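Local coordinates for UTP-glucose-1-phosphate uridylyltransferase 2 (Trypanosoma brucei, PDB 3GUE), which probably catalyses the transfer of a uridylyl group from UTP to alpha-D-glucose 1-phosphate, giving UDP-glucose and diphosphate, at residues Asn93-Lys96 against Ser97-Gln100; Val277-Ser281 against Ala282-Lys286; Val367-Arg371 against Phe372-Lys376. One frame throughout, in Å; residues are numbered along the deposited sequence. Where two conformers were deposited one is given.

Overall arrangement
The three contacts follow one another along the chain without nesting or crossing, and each is a local turn rather than the meeting of distant segments. Contact 1 closes a turn in the loop that leads from strand 77-83 to strand 100-102. Contact 2 ends strand 275-280, an outer strand of a small antiparallel sheet, and turns toward helix 289-292. Contact 3 lies between strand 362-366, at one border of the mixed sheet, and helix 378-385. Contacts 2 and 3 both touch UDP-glucose, with their nearest atoms about 8 Å apart. Contact 1 joins contact 3 directly, since Lys-96 NZ probably bonds to Val-375 O, whereas contacts 1 and 2 do not meet.

Contact 1. Residues Asn93-Lys96 against Ser97-Gln100. With SO4 (sulfate ion), chain F.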
loop_
_atom_site.group_PDB
_atom_site.type_symbol
_atom_site.label_atom_id
_atom_site.label_comp_id
_atom_site.label_asym_id
_atom_site.label_seq_id
_atom_site.Cartn_x
_atom_site.Cartn_y
_atom_site.Cartn_z
ATOM N N ASN A 93 5.796 -14.671 0.622
ATOM C CA ASN A 93 6.422 -14.557 1.943
ATOM C C ASN A 93 7.611 -13.600 1.950
ATOM O O ASN A 93 8.712 -13.923 2.406
ATOM C CB ASN A 93 6.761 -15.930 2.533
ATOM C CG ASN A 93 7.005 -15.868 4.046
ATOM O OD1 ASN A 93 6.320 -15.132 4.767
ATOM N ND2 ASN A 93 7.997 -16.629 4.525
ATOM N N GLY A 94 7.371 -12.408 1.422
ATOM C CA GLY A 94 8.458 -11.473 1.170
ATOM C C GLY A 94 8.008 -10.343 0.274
ATOM O O GLY A 94 6.813 -10.158 0.089
ATOM N N PRO A 95 8.974 -9.588 -0.280
ATOM C CA PRO A 95 8.678 -8.329 -0.954
ATOM C C PRO A 95 7.952 -8.460 -2.302
ATOM O O PRO A 95 8.510 -8.988 -3.270
ATOM C CB PRO A 95 10.062 -7.672 -1.101
ATOM C CG PRO A 95 11.041 -8.803 -1.089
ATOM C CD PRO A 95 10.417 -9.909 -0.285
ATOM N N LYS A 96 6.716 -7.941 -2.353
ATOM C CA LYS A 96 5.953 -7.837 -3.610
ATOM C C LYS A 96 6.667 -6.969 -4.655
ATOM O O LYS A 96 6.442 -7.134 -5.822
ATOM C CB LYS A 96 4.554 -7.281 -3.338
ATOM C CG LYS A 96 3.637 -7.204 -4.546
ATOM C CD LYS A 96 2.427 -6.350 -4.214
ATOM C CE LYS A 96 1.470 -7.105 -3.290
ATOM N NZ LYS A 96 0.544 -6.194 -2.545
ATOM N N SER A 97 7.540 -6.069 -4.229
ATOM C CA SER A 97 8.285 -5.219 -5.165
ATOM C C SER A 97 9.230 -6.005 -6.106
ATOM O O SER A 97 9.623 -5.491 -7.147
ATOM C CB SER A 97 9.058 -4.095 -4.413
ATOM O OG SER A 97 10.152 -4.613 -3.639
ATOM N N LEU A 98 9.605 -7.228 -5.713
ATOM C CA LEU A 98 10.482 -8.082 -6.513
ATOM C C LEU A 98 9.668 -8.875 -7.539
ATOM O O LEU A 98 10.205 -9.692 -8.302
ATOM C CB LEU A 98 11.312 -8.992 -5.600
ATOM C CG LEU A 98 12.255 -8.211 -4.665
ATOM C CD1 LEU A 98 13.141 -9.167 -3.882
ATOM C CD2 LEU A 98 13.084 -7.195 -5.435
ATOM N N LEU A 99 8.361 -8.620 -7.558
ATOM C CA LEU A 99 7.500 -9.184 -8.610
ATOM C C LEU A 99 7.767 -8.555 -9.998
ATOM O O LEU A 99 7.934 -7.345 -10.104
ATOM C CB LEU A 99 6.029 -9.046 -8.233
ATOM C CG LEU A 99 5.302 -10.278 -7.676
ATOM C CD1 LEU A 99 6.077 -10.942 -6.548
ATOM C CD2 LEU A 99 3.890 -9.862 -7.220
ATOM N N GLN A 100 7.798 -9.388 -11.041
ATOM C CA GLN A 100 7.989 -8.886 -12.408
ATOM C C GLN A 100 6.737 -8.129 -12.830
ATOM O O GLN A 100 5.601 -8.560 -12.546
ATOM C CB GLN A 100 8.308 -10.009 -13.428
ATOM C CG GLN A 100 9.686 -10.713 -13.264
ATOM C CD GLN A 100 10.067 -11.718 -14.405
ATOM O OE1 GLN A 100 9.308 -12.650 -14.746
ATOM N NE2 GLN A 100 11.276 -11.540 -14.966
HETATM S S SO4 F . 8.144 -13.406 -2.529
HETATM O O1 SO4 F . 7.689 -14.768 -2.213
HETATM O O2 SO4 F . 8.084 -13.142 -3.978
HETATM O O3 SO4 F . 7.265 -12.425 -1.912
HETATM O O4 SO4 F . 9.510 -13.210 -2.034
#
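Pro-95 and Leu-98 meet at an angle across a tight turn, ring atom CG of Pro-95 resting 3.5 Å from CD1 of Leu-98. One residue further on the pattern repeats: CG of Lys-96 lies 3.8 Å from CD2 of Leu-99, so that the start of the lysine chain serves as a hydrocarbon strip. Two successive i to i+3 hydrogen bonds of the 3-10 turn bring both pairs together, Leu-98 N to Pro-95 O at 3.2 Å and Leu-99 N to Lys-96 O at 3.0 Å. A proline suits the head of the turn, having no N-H to offer and a ring that fixes phi. Gly-94 before it adopts a fully extended backbone, phi 166° and psi -165°, that comes easily to a residue without a side chain.

Further out, Ser-97 OG bonds to Asn-83, a residue that binds UDP-glucose, while Leu-98 packs on Phe-143 of helix 137-143. A sulfate ion, probably from the crystallisation liquor, takes a weak 3.4 Å bond at its O1 from Asn-93 N. The Lys-96 chain runs out with CG anti to the backbone N, then bends at chi3 (-74°), bringing NZ to Val-375 O. Predicted to bind UTP, Lys-96 thus has its aliphatic base packed against the turn and its ammonium anchored by the carbonyl of Val-375, an arrangement that would place a positive group beside the nucleotide site.

Contact 2. Residues Val277-Ser281 against Ala282-Lys286; sequences VLRES and AQCPK. With UPG (uridine-5'-diphosphate-glucose), chain C.
Gln-283 reaches back from the turn after the strand to hold Glu-280 and brush Arg-279. CB of Gln-283 packs 4.1 Å from CG of Arg-279, the two side chains running antiparallel past one another. From there CG stands anti to the carbonyl carbon (chi1 -73°), and the chain stays extended, which carries the amide back along the strand. At the tip OE1 accepts the backbone N-H of Glu-280 at 2.8 Å; the bond is almost straight, 175° at the hydrogen, and the donor lies in the carbonyl plane of the amide. NE2 gives its hydrogen to a water 3.0 Å away, which sits between the amide and Leu-278 O. Glutamine fits here because it is long enough to span the turn and can accept at one end of the amide while donating at the other.

The main chain adds its own bonds, with Gln-283 N bonded to Glu-280 O at 3.0 Å and Cys-284 N to Ser-281 O at 3.2 Å, as in a short 3-10 turn. SG of Cys-284 lies over one face of the Arg-279 guanidinium, whose charge is met by Glu-49 in a salt bridge.

Glu-280, whose N-H and C=O are both hydrogen-bonded to Gln-283, by its OE1 and its backbone N, bends at chi2 (-69°) and presents its carboxylate to the glucose. OE1 accepts a hydrogen bond from O2' and OE2 one from O3' of UDP-glucose, each at a short 2.5 Å. Such a two-pronged grip on neighbouring hydroxyls would orient the sugar, and Gln-283, as a second-shell residue, probably steadies the backbone from which the carboxylate projects.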
loop_
_atom_site.group_PDB
_atom_site.type_symbol
_atom_site.label_atom_id
_atom_site.label_comp_id
_atom_site.label_asym_id
_atom_site.label_seq_id
_atom_site.Cartn_x
_atom_site.Cartn_y
_atom_site.Cartn_z
ATOM N N VAL A 277 -11.456 11.179 8.788
ATOM C CA VAL A 277 -11.123 9.828 9.222
ATOM C C VAL A 277 -10.782 8.972 8.003
ATOM O O VAL A 277 -11.332 9.157 6.913
ATOM C CB VAL A 277 -12.226 9.119 10.126
ATOM C CG1 VAL A 277 -13.044 10.119 10.970
ATOM C CG2 VAL A 277 -13.145 8.222 9.309
ATOM N N LEU A 278 -9.862 8.042 8.194
ATOM C CA LEU A 278 -9.518 7.083 7.160
ATOM C C LEU A 278 -10.118 5.757 7.603
ATOM O O LEU A 278 -9.882 5.298 8.733
ATOM C CB LEU A 278 -7.998 7.017 6.992
ATOM C CG LEU A 278 -7.358 5.999 6.040
ATOM C CD1 LEU A 278 -7.698 6.307 4.597
ATOM C CD2 LEU A 278 -5.806 6.033 6.251
ATOM N N ARG A 279 -10.991 5.184 6.788
ATOM C CA ARG A 279 -11.465 3.833 7.098
ATOM C C ARG A 279 -10.831 2.809 6.149
ATOM O O ARG A 279 -11.163 2.777 4.954
ATOM C CB ARG A 279 -12.967 3.729 7.066
ATOM C CG ARG A 279 -13.451 2.353 7.522
ATOM C CD ARG A 279 -14.918 2.243 7.650
ATOM N NE ARG A 279 -15.662 2.579 6.434
ATOM C CZ ARG A 279 -16.976 2.458 6.332
ATOM N NH1 ARG A 279 -17.665 1.989 7.362
ATOM N NH2 ARG A 279 -17.603 2.800 5.209
ATOM N N GLU A 280 -9.906 2.010 6.695
ATOM C CA GLU A 280 -9.232 0.923 5.957
ATOM C C GLU A 280 -10.128 -0.304 5.831
ATOM O O GLU A 280 -11.101 -0.440 6.565
ATOM C CB GLU A 280 -7.945 0.523 6.652
ATOM C CG GLU A 280 -6.846 1.595 6.687
ATOM C CD GLU A 280 -6.248 1.883 5.325
ATOM O OE1 GLU A 280 -5.462 1.074 4.791
ATOM O OE2 GLU A 280 -6.550 2.942 4.799
ATOM N N SER A 281 -9.782 -1.203 4.914
ATOM C CA SER A 281 -10.457 -2.505 4.806
ATOM C C SER A 281 -10.571 -3.245 6.150
ATOM O O SER A 281 -11.641 -3.764 6.497
ATOM C CB SER A 281 -9.708 -3.388 3.808
ATOM O OG SER A 281 -9.965 -2.986 2.484
ATOM N N ALA A 282 -9.463 -3.289 6.885
ATOM C CA ALA A 282 -9.387 -3.963 8.178
ATOM C C ALA A 282 -10.210 -3.294 9.295
ATOM O O ALA A 282 -10.396 -3.875 10.370
ATOM C CB ALA A 282 -7.949 -4.079 8.603
ATOM N N GLN A 283 -10.706 -2.090 9.034
ATOM C CA GLN A 283 -11.493 -1.326 10.017
ATOM C C GLN A 283 -12.977 -1.403 9.694
ATOM O O GLN A 283 -13.809 -0.823 10.387
ATOM C CB GLN A 283 -11.030 0.133 10.057
ATOM C CG GLN A 283 -9.690 0.346 10.739
ATOM C CD GLN A 283 -9.151 1.749 10.532
ATOM O OE1 GLN A 283 -9.157 2.264 9.403
ATOM N NE2 GLN A 283 -8.654 2.378 11.617
ATOM N N CYS A 284 -13.312 -2.120 8.628
ATOM C CA CYS A 284 -14.691 -2.187 8.190
ATOM C C CYS A 284 -15.344 -3.476 8.666
ATOM O O CYS A 284 -14.931 -4.568 8.267
ATOM C CB CYS A 284 -14.825 -1.991 6.665
ATOM S SG CYS A 284 -16.540 -2.057 6.083
ATOM N N PRO A 285 -16.364 -3.349 9.540
ATOM C CA PRO A 285 -17.093 -4.500 10.059
ATOM C C PRO A 285 -17.814 -5.222 8.945
ATOM O O PRO A 285 -18.309 -4.587 8.011
ATOM C CB PRO A 285 -18.120 -3.874 11.007
ATOM C CG PRO A 285 -17.625 -2.526 11.273
ATOM C CD PRO A 285 -16.906 -2.086 10.073
ATOM N N LYS A 286 -17.872 -6.545 9.057
ATOM C CA LYS A 286 -18.509 -7.400 8.057
ATOM C C LYS A 286 -19.872 -6.854 7.545
ATOM O O LYS A 286 -20.079 -6.743 6.338
ATOM C CB LYS A 286 -18.614 -8.828 8.620
ATOM C CG LYS A 286 -19.273 -9.850 7.722
ATOM C CD LYS A 286 -19.615 -11.108 8.509
ATOM C CE LYS A 286 -21.000 -11.620 8.146
ATOM N NZ LYS A 286 -21.125 -13.096 8.284
HETATM N N1 UPG C . 3.953 -1.955 4.109
HETATM C C2 UPG C . 5.056 -1.656 4.934
HETATM N N3 UPG C . 4.986 -2.058 6.256
HETATM C C4 UPG C . 3.904 -2.720 6.787
HETATM C C5 UPG C . 2.795 -3.002 5.980
HETATM C C6 UPG C . 2.805 -2.622 4.642
HETATM O O2 UPG C . 6.090 -1.089 4.551
HETATM O O4 UPG C . 3.960 -3.044 7.981
HETATM C C1C UPG C . 3.973 -1.538 2.670
HETATM C C2C UPG C . 3.590 -2.533 1.571
HETATM O O2C UPG C . 4.699 -3.381 1.240
HETATM C C3C UPG C . 3.289 -1.562 0.432
HETATM C C4C UPG C . 2.597 -0.417 1.153
HETATM O O4C UPG C . 2.993 -0.492 2.549
HETATM O O3C UPG C . 4.520 -1.074 -0.099
HETATM C C5C UPG C . 1.041 -0.555 1.097
HETATM O O5C UPG C . 0.540 -1.645 1.824
HETATM P PA UPG C . -0.667 -2.546 1.245
HETATM O O1A UPG C . -0.280 -2.844 -0.164
HETATM O O2A UPG C . -1.008 -3.650 2.150
HETATM O O3A UPG C . -1.899 -1.456 1.191
HETATM P PB UPG C . -2.978 -1.126 2.363
HETATM O O1B UPG C . -2.235 -0.826 3.598
HETATM O O2B UPG C . -4.077 -2.141 2.385
HETATM O O3B UPG C . -3.648 0.178 1.709
HETATM C "C1'" UPG C . -2.825 1.390 1.537
HETATM C "C2'" UPG C . -3.459 2.529 2.323
HETATM C "C3'" UPG C . -4.885 2.702 1.813
HETATM C "C4'" UPG C . -4.839 3.054 0.317
HETATM C "C5'" UPG C . -4.086 1.953 -0.471
HETATM C "C6'" UPG C . -3.760 2.427 -1.864
HETATM O "O2'" UPG C . -3.487 2.239 3.732
HETATM O "O3'" UPG C . -5.540 3.687 2.593
HETATM O "O4'" UPG C . -6.152 3.206 -0.201
HETATM O "O5'" UPG C . -2.795 1.629 0.116
HETATM O "O6'" UPG C . -3.421 1.301 -2.676
HETATM O O HOH W 1 -8.331 5.167 10.613
HETATM O O HOH W 2 -12.807 -6.194 8.447
#

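Contact 3. Residues Val367-Arg371 against Phe372-Lys376; sequences VPRER and FAPVK. With UPG (uridine-5'-diphosphate-glucose), chain C.
Phe-372 N bonds to Arg-369 O at 3.1 Å, closing a short 3-10 turn that brings the two side chains together. The guanidinium and the ring stand almost perpendicular, their planes 79° apart. The phenyl comes edge-on, with CD2 of Phe-372 lying 3.4 Å above the guanidinium plane of Arg-369, toward its rim, and NH1 lies at the ring's edge, so the cation does not sit over the aromatic face. One face of the ring is covered by Pro-374, whose CD lies 3.7 Å above the centre of the Phe-372 ring. A water ties the turn further, accepting from Arg-369 NE at 2.7 Å and donating to Phe-372 O. The guanidinium also forms a salt bridge with Asp-253.

Phenylalanine suits this wall of the pocket: the edge of its flat ring meets the sugar, CE1 of Phe-372 lying 3.4 Å from O6' of UDP-glucose. Beyond it Lys-376, bent at chi2 and chi3, curls its chain so that NZ donates hydrogen bonds to O1A (2.8 Å) and O6' (3.1 Å) of UDP-glucose. Asp-221 shares the same ammonium in a salt bridge, so the lysine links an acid to both phosphate and sugar.

Around this loop, Phe-372 packs on Cys-247 of strand 242-248, Arg-371 touches helix 61-64, and Val-375 lies against Leu-381 and Leu-384 of helix 378-385.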
loop_
_atom_site.group_PDB
_atom_site.type_symbol
_atom_site.label_atom_id
_atom_site.label_comp_id
_atom_site.label_asym_id
_atom_site.label_seq_id
_atom_site.Cartn_x
_atom_site.Cartn_y
_atom_site.Cartn_z
ATOM N N VAL A 367 -6.345 13.964 -6.984
ATOM C CA VAL A 367 -5.306 13.976 -8.010
ATOM C C VAL A 367 -5.774 13.098 -9.176
ATOM O O VAL A 367 -6.680 12.254 -9.004
ATOM C CB VAL A 367 -3.873 13.582 -7.460
ATOM C CG1 VAL A 367 -3.454 14.503 -6.300
ATOM C CG2 VAL A 367 -3.766 12.066 -7.064
ATOM N N PRO A 368 -5.230 13.343 -10.386
ATOM C CA PRO A 368 -5.595 12.487 -11.502
ATOM C C PRO A 368 -5.207 11.001 -11.264
ATOM O O PRO A 368 -4.218 10.704 -10.596
ATOM C CB PRO A 368 -4.798 13.067 -12.674
ATOM C CG PRO A 368 -4.435 14.462 -12.247
ATOM C CD PRO A 368 -4.272 14.397 -10.775
ATOM N N ARG A 369 -6.012 10.092 -11.803
ATOM C CA ARG A 369 -5.719 8.670 -11.709
ATOM C C ARG A 369 -4.319 8.306 -12.187
ATOM O O ARG A 369 -3.825 7.269 -11.810
ATOM C CB ARG A 369 -6.761 7.841 -12.483
ATOM C CG ARG A 369 -6.688 6.348 -12.194
ATOM C CD ARG A 369 -7.794 5.917 -11.252
ATOM N NE ARG A 369 -7.593 4.569 -10.719
ATOM C CZ ARG A 369 -7.995 4.183 -9.503
ATOM N NH1 ARG A 369 -8.574 5.056 -8.690
ATOM N NH2 ARG A 369 -7.768 2.953 -9.074
ATOM N N GLU A 370 -3.645 9.132 -12.995
ATOM C CA GLU A 370 -2.349 8.667 -13.503
ATOM C C GLU A 370 -1.255 8.630 -12.410
ATOM O O GLU A 370 -0.160 8.116 -12.631
ATOM C CB GLU A 370 -1.933 9.376 -14.811
ATOM C CG GLU A 370 -3.040 9.383 -15.911
ATOM C CD GLU A 370 -3.324 8.015 -16.546
ATOM O OE1 GLU A 370 -2.427 7.513 -17.257
ATOM O OE2 GLU A 370 -4.450 7.464 -16.367
ATOM N N ARG A 371 -1.587 9.107 -11.212
ATOM C CA ARG A 371 -0.672 8.996 -10.064
ATOM C C ARG A 371 -0.877 7.776 -9.166
ATOM O O ARG A 371 -0.259 7.681 -8.098
ATOM C CB ARG A 371 -0.740 10.260 -9.201
ATOM C CG ARG A 371 -0.355 11.505 -9.953
ATOM C CD ARG A 371 -0.132 12.653 -9.036
ATOM N NE ARG A 371 0.159 13.843 -9.826
ATOM C CZ ARG A 371 0.365 15.059 -9.321
ATOM N NH1 ARG A 371 0.306 15.272 -8.012
ATOM N NH2 ARG A 371 0.604 16.069 -10.145
ATOM N N PHE A 372 -1.749 6.863 -9.582
ATOM C CA PHE A 372 -2.192 5.758 -8.739
ATOM C C PHE A 372 -2.483 4.522 -9.632
ATOM O O PHE A 372 -3.484 4.492 -10.319
ATOM C CB PHE A 372 -3.442 6.206 -7.935
ATOM C CG PHE A 372 -3.996 5.161 -6.980
ATOM C CD1 PHE A 372 -3.206 4.629 -5.959
ATOM C CD2 PHE A 372 -5.328 4.761 -7.066
ATOM C CE1 PHE A 372 -3.720 3.685 -5.078
ATOM C CE2 PHE A 372 -5.858 3.821 -6.177
ATOM C CZ PHE A 372 -5.057 3.284 -5.177
ATOM N N ALA A 373 -1.538 3.567 -9.637
ATOM C CA ALA A 373 -1.628 2.258 -10.282
ATOM C C ALA A 373 -1.365 1.191 -9.205
ATOM O O ALA A 373 -0.275 0.604 -9.164
ATOM C CB ALA A 373 -0.594 2.123 -11.424
ATOM N N PRO A 374 -2.355 0.948 -8.327
ATOM C CA PRO A 374 -2.112 0.073 -7.176
ATOM C C PRO A 374 -2.079 -1.400 -7.578
ATOM O O PRO A 374 -2.790 -1.818 -8.519
ATOM C CB PRO A 374 -3.361 0.301 -6.306
ATOM C CG PRO A 374 -4.456 0.546 -7.324
ATOM C CD PRO A 374 -3.752 1.441 -8.350
ATOM N N VAL A 375 -1.282 -2.173 -6.851
ATOM C CA VAL A 375 -1.325 -3.647 -6.929
ATOM C C VAL A 375 -1.424 -4.202 -5.514
ATOM O O VAL A 375 -0.399 -4.318 -4.819
ATOM C CB VAL A 375 -0.079 -4.233 -7.659
ATOM C CG1 VAL A 375 -0.100 -5.799 -7.631
ATOM C CG2 VAL A 375 -0.016 -3.695 -9.143
ATOM N N LYS A 376 -2.669 -4.496 -5.100
ATOM C CA LYS A 376 -2.983 -5.125 -3.819
ATOM C C LYS A 376 -3.254 -6.611 -4.028
ATOM O O LYS A 376 -3.017 -7.439 -3.127
ATOM C CB LYS A 376 -4.261 -4.516 -3.206
ATOM C CG LYS A 376 -4.362 -3.022 -3.219
ATOM C CD LYS A 376 -3.446 -2.422 -2.188
ATOM C CE LYS A 376 -2.194 -1.862 -2.819
ATOM N NZ LYS A 376 -1.523 -0.979 -1.831
HETATM N N1 UPG C . 3.953 -1.955 4.109
HETATM C C2 UPG C . 5.056 -1.656 4.934
HETATM N N3 UPG C . 4.986 -2.058 6.256
HETATM C C4 UPG C . 3.904 -2.720 6.787
HETATM C C5 UPG C . 2.795 -3.002 5.980
HETATM C C6 UPG C . 2.805 -2.622 4.642
HETATM O O2 UPG C . 6.090 -1.089 4.551
HETATM O O4 UPG C . 3.960 -3.044 7.981
HETATM C C1C UPG C . 3.973 -1.538 2.670
HETATM C C2C UPG C . 3.590 -2.533 1.571
HETATM O O2C UPG C . 4.699 -3.381 1.240
HETATM C C3C UPG C . 3.289 -1.562 0.432
HETATM C C4C UPG C . 2.597 -0.417 1.153
HETATM O O4C UPG C . 2.993 -0.492 2.549
HETATM O O3C UPG C . 4.520 -1.074 -0.099
HETATM C C5C UPG C . 1.041 -0.555 1.097
HETATM O O5C UPG C . 0.540 -1.645 1.824
HETATM P PA UPG C . -0.667 -2.546 1.245
HETATM O O1A UPG C . -0.280 -2.844 -0.164
HETATM O O2A UPG C . -1.008 -3.650 2.150
HETATM O O3A UPG C . -1.899 -1.456 1.191
HETATM P PB UPG C . -2.978 -1.126 2.363
HETATM O O1B UPG C . -2.235 -0.826 3.598
HETATM O O2B UPG C . -4.077 -2.141 2.385
HETATM O O3B UPG C . -3.648 0.178 1.709
HETATM C "C1'" UPG C . -2.825 1.390 1.537
HETATM C "C2'" UPG C . -3.459 2.529 2.323
HETATM C "C3'" UPG C . -4.885 2.702 1.813
HETATM C "C4'" UPG C . -4.839 3.054 0.317
HETATM C "C5'" UPG C . -4.086 1.953 -0.471
HETATM C "C6'" UPG C . -3.760 2.427 -1.864
HETATM O "O2'" UPG C . -3.487 2.239 3.732
HETATM O "O3'" UPG C . -5.540 3.687 2.593
HETATM O "O4'" UPG C . -6.152 3.206 -0.201
HETATM O "O5'" UPG C . -2.795 1.629 0.116
HETATM O "O6'" UPG C . -3.421 1.301 -2.676
HETATM O O HOH W 3 -5.408 3.093 -11.442
#